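Local coordinates for protein methylglyoxal reductase (NADPH-dependent) (Candida albicans SC5314, PDB 6KWS) that probably reduces methylglyoxal, using NADPH as the hydride donor, at residues T269-D275 with V290-D296. The protein carries 1 engineered substitution. Sequence-based numbering, arbitrary orientation.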
ATOM      1  N   THR A 269       4.940  -1.086  18.240  1.00 32.92           N
ATOM      2  CA  THR A 269       3.690  -1.067  18.988  1.00 36.11           C
ATOM      3  C   THR A 269       3.260   0.382  19.179  1.00 36.87           C
ATOM      4  O   THR A 269       4.002   1.315  18.871  1.00 41.36           O
ATOM      5  CB  THR A 269       3.808  -1.756  20.349  1.00 38.05           C
ATOM      6  OG1 THR A 269       4.331  -0.824  21.307  1.00 41.91           O
ATOM      7  CG2 THR A 269       4.702  -2.971  20.259  1.00 37.13           C
ATOM      8  N   SER A 270       2.042   0.575  19.682  1.00 39.68           N
ATOM      9  CA  SER A 270       1.579   1.939  19.901  1.00 40.70           C
ATOM     10  C   SER A 270       2.498   2.682  20.849  1.00 38.71           C
ATOM     11  O   SER A 270       2.703   3.891  20.694  1.00 39.10           O
ATOM     12  CB  SER A 270       0.157   1.945  20.440  1.00 39.51           C
ATOM     13  OG  SER A 270      -0.735   1.633  19.399  1.00 47.61           O
ATOM     14  N   GLN A 271       3.078   1.976  21.817  1.00 38.92           N
ATOM     15  CA  GLN A 271       4.017   2.630  22.717  1.00 42.82           C
ATOM     16  C   GLN A 271       5.235   3.147  21.956  1.00 40.89           C
ATOM     17  O   GLN A 271       5.795   4.191  22.315  1.00 37.37           O
ATOM     18  CB  GLN A 271       4.427   1.665  23.832  1.00 42.12           C
ATOM     19  CG  GLN A 271       5.362   2.273  24.841  1.00 44.50           C
ATOM     20  CD  GLN A 271       4.677   3.279  25.754  1.00 48.89           C
ATOM     21  OE1 GLN A 271       3.713   2.953  26.461  1.00 46.86           O
ATOM     22  NE2 GLN A 271       5.181   4.511  25.751  1.00 43.93           N
ATOM     23  N   SER A 272       5.642   2.450  20.891  1.00 37.89           N
ATOM     24  CA  SER A 272       6.735   2.952  20.071  1.00 36.33           C
ATOM     25  C   SER A 272       6.405   4.333  19.543  1.00 37.89           C
ATOM     26  O   SER A 272       7.251   5.235  19.562  1.00 38.83           O
ATOM     27  CB  SER A 272       7.001   2.003  18.910  1.00 35.80           C
ATOM     28  OG  SER A 272       7.197   0.690  19.380  1.00 42.48           O
ATOM     29  N   LEU A 273       5.165   4.518  19.090  1.00 39.50           N
ATOM     30  CA  LEU A 273       4.764   5.784  18.488  1.00 36.31           C
ATOM     31  C   LEU A 273       4.651   6.877  19.536  1.00 37.50           C
ATOM     32  O   LEU A 273       5.144   7.992  19.334  1.00 37.23           O
ATOM     33  CB  LEU A 273       3.443   5.597  17.756  1.00 39.21           C
ATOM     34  CG  LEU A 273       3.411   4.382  16.843  1.00 34.93           C
ATOM     35  CD1 LEU A 273       2.060   4.308  16.153  1.00 36.96           C
ATOM     36  CD2 LEU A 273       4.561   4.450  15.833  1.00 29.27           C
ATOM     37  N   VAL A 274       3.984   6.571  20.655  1.00 37.96           N
ATOM     38  CA  VAL A 274       3.905   7.488  21.795  1.00 39.30           C
ATOM     39  C   VAL A 274       5.289   8.009  22.167  1.00 40.94           C
ATOM     40  O   VAL A 274       5.520   9.224  22.215  1.00 43.14           O
ATOM     41  CB  VAL A 274       3.233   6.803  22.994  1.00 40.96           C
ATOM     42  CG1 VAL A 274       3.247   7.731  24.188  1.00 43.49           C
ATOM     43  CG2 VAL A 274       1.810   6.410  22.629  1.00 43.64           C
ATOM     44  N   ASP A 275       6.237   7.092  22.405  1.00 38.50           N
ATOM     45  CA  ASP A 275       7.595   7.480  22.794  1.00 39.27           C
ATOM     46  C   ASP A 275       8.228   8.440  21.789  1.00 41.99           C
ATOM     47  O   ASP A 275       8.828   9.451  22.182  1.00 42.15           O
ATOM     48  CB  ASP A 275       8.483   6.242  22.958  1.00 40.82           C
ATOM     49  CG  ASP A 275       8.168   5.440  24.226  1.00 53.92           C
ATOM     50  OD1 ASP A 275       7.425   5.955  25.104  1.00 56.09           O
ATOM     51  OD2 ASP A 275       8.673   4.288  24.342  1.00 57.39           O
ATOM     52  N   VAL A 290       1.804   9.065  28.382  1.00 54.32           N
ATOM     53  CA  VAL A 290       3.168   8.579  28.419  1.00 54.11           C
ATOM     54  C   VAL A 290       3.248   7.055  28.478  1.00 54.22           C
ATOM     55  O   VAL A 290       4.176   6.478  27.899  1.00 56.22           O
ATOM     56  CB  VAL A 290       3.910   9.214  29.616  1.00 51.58           C
ATOM     57  CG1 VAL A 290       5.342   8.687  29.724  1.00 46.74           C
ATOM     58  CG2 VAL A 290       3.904  10.723  29.475  1.00 51.82           C
ATOM     59  N   ASP A 291       2.235   6.391  29.046  1.00 55.54           N
ATOM     60  CA  ASP A 291       2.324   5.181  29.870  1.00 66.34           C
ATOM     61  C   ASP A 291       3.732   4.642  30.105  1.00 67.32           C
ATOM     62  O   ASP A 291       4.526   5.300  30.784  1.00 68.81           O
ATOM     63  CB  ASP A 291       1.442   4.056  29.323  1.00 75.74           C
ATOM     64  CG  ASP A 291       0.697   3.289  30.453  1.00 89.95           C
ATOM     65  OD1 ASP A 291       0.138   2.206  30.171  1.00 91.78           O
ATOM     66  OD2 ASP A 291       0.666   3.771  31.615  1.00 91.57           O
ATOM     67  N   GLU A 292       4.034   3.422  29.608  1.00 63.96           N
ATOM     68  CA  GLU A 292       5.244   2.713  30.021  1.00 61.05           C
ATOM     69  C   GLU A 292       6.301   2.772  28.923  1.00 56.03           C
ATOM     70  O   GLU A 292       6.358   1.877  28.071  1.00 54.66           O
ATOM     71  CB  GLU A 292       4.928   1.253  30.383  1.00 62.82           C
ATOM     72  CG  GLU A 292       4.131   1.013  31.703  1.00 75.43           C
ATOM     73  CD  GLU A 292       4.920   1.286  33.004  1.00 92.20           C
ATOM     74  OE1 GLU A 292       4.937   0.389  33.881  1.00 93.19           O
ATOM     75  OE2 GLU A 292       5.492   2.394  33.173  1.00 92.30           O
ATOM     76  N   PRO A 293       7.162   3.795  28.913  1.00 57.74           N
ATOM     77  CA  PRO A 293       8.140   3.921  27.824  1.00 54.40           C
ATOM     78  C   PRO A 293       9.080   2.730  27.797  1.00 53.47           C
ATOM     79  O   PRO A 293       9.443   2.176  28.839  1.00 55.27           O
ATOM     80  CB  PRO A 293       8.892   5.216  28.162  1.00 48.17           C
ATOM     81  CG  PRO A 293       7.962   5.960  29.091  1.00 49.93           C
ATOM     82  CD  PRO A 293       7.290   4.889  29.887  1.00 53.29           C
ATOM     83  N   GLY A 294       9.466   2.336  26.579  1.00 56.10           N
ATOM     84  CA  GLY A 294      10.292   1.167  26.353  1.00 51.85           C
ATOM     85  C   GLY A 294       9.571  -0.166  26.396  1.00 51.93           C
ATOM     86  O   GLY A 294      10.171  -1.179  26.011  1.00 57.57           O
ATOM     87  N   SER A 295       8.305  -0.210  26.841  1.00 45.50           N
ATOM     88  CA  SER A 295       7.587  -1.478  26.903  1.00 41.90           C
ATOM     89  C   SER A 295       7.530  -2.169  25.545  1.00 46.69           C
ATOM     90  O   SER A 295       7.396  -3.393  25.491  1.00 51.14           O
ATOM     91  CB  SER A 295       6.172  -1.266  27.460  1.00 48.10           C
ATOM     92  OG  SER A 295       5.228  -0.863  26.475  1.00 50.87           O
ATOM     93  N   ASP A 296       7.696  -1.423  24.451  1.00 49.75           N
ATOM     94  CA  ASP A 296       7.522  -1.991  23.117  1.00 48.52           C
ATOM     95  C   ASP A 296       8.601  -3.015  22.776  1.00 48.88           C
ATOM     96  O   ASP A 296       8.307  -4.035  22.137  1.00 49.34           O
ATOM     97  CB  ASP A 296       7.475  -0.879  22.057  1.00 44.92           C
ATOM     98  CG  ASP A 296       8.692   0.041  22.095  1.00 53.90           C
ATOM     99  OD1 ASP A 296       9.412   0.140  21.068  1.00 53.88           O
ATOM    100  OD2 ASP A 296       8.906   0.696  23.143  1.00 58.32           O
TER
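Gln271 makes two of the four hydrogen bonds that join the first turns of helix 270-280 to the segment 290-296. Its side chain leaves with CG anti to the backbone N (chi1 -178°) and then bends at chi2, which brings the amide alongside the backbone of Val290 to Glu292. NE2 donates to Val290 O at 3.1 Å; the N-H...O angle of 167° makes the bond nearly straight, and Val290 O lies close to the amide plane, while NE2 is tilted from the plane of that carbonyl. The same nitrogen reaches Asp275 OD1, one turn along the helix, at 2.7 Å, arriving from above the carboxylate plane. OE1 takes a weak bond from Glu292 N, so both ends of the amide are engaged and its rotation should be restricted.

Asp275 grips the loop with its other oxygen: OD2 accepts from Gly294 N at 3.1 Å, on the syn side and nearly straight (170°). The Asp275 side chain crosses that of Pro293 at about a right angle, and Gly294 sits inside a type II turn running from Glu292 to Ser295, with positive phi.

Nearer the helix start, Ser272 OG bonds weakly to Asp296 OD1 (2.8 Å). Asp275 OD2 and Asp296 OD2 approach to 3.8 Å, a proximity of like charges that may raise the proton affinity of one of them.

Van der Waals contacts add Thr269 OG1 and CG2 against Asp296 CB, Ser295 OG against Gln271 CG, and Val274 CG1 near Val290 O; Val274 also touches Ile221 of helix 216-222. Thr269 N donates to Ser272 OG and Gln271 N weakly to Thr269 OG1, a capping box where strand 260-269 of the Rossmann-type sheet passes into helix 270-280; the loop leading into helix 295-303 is thus fastened along this capped N-terminal end.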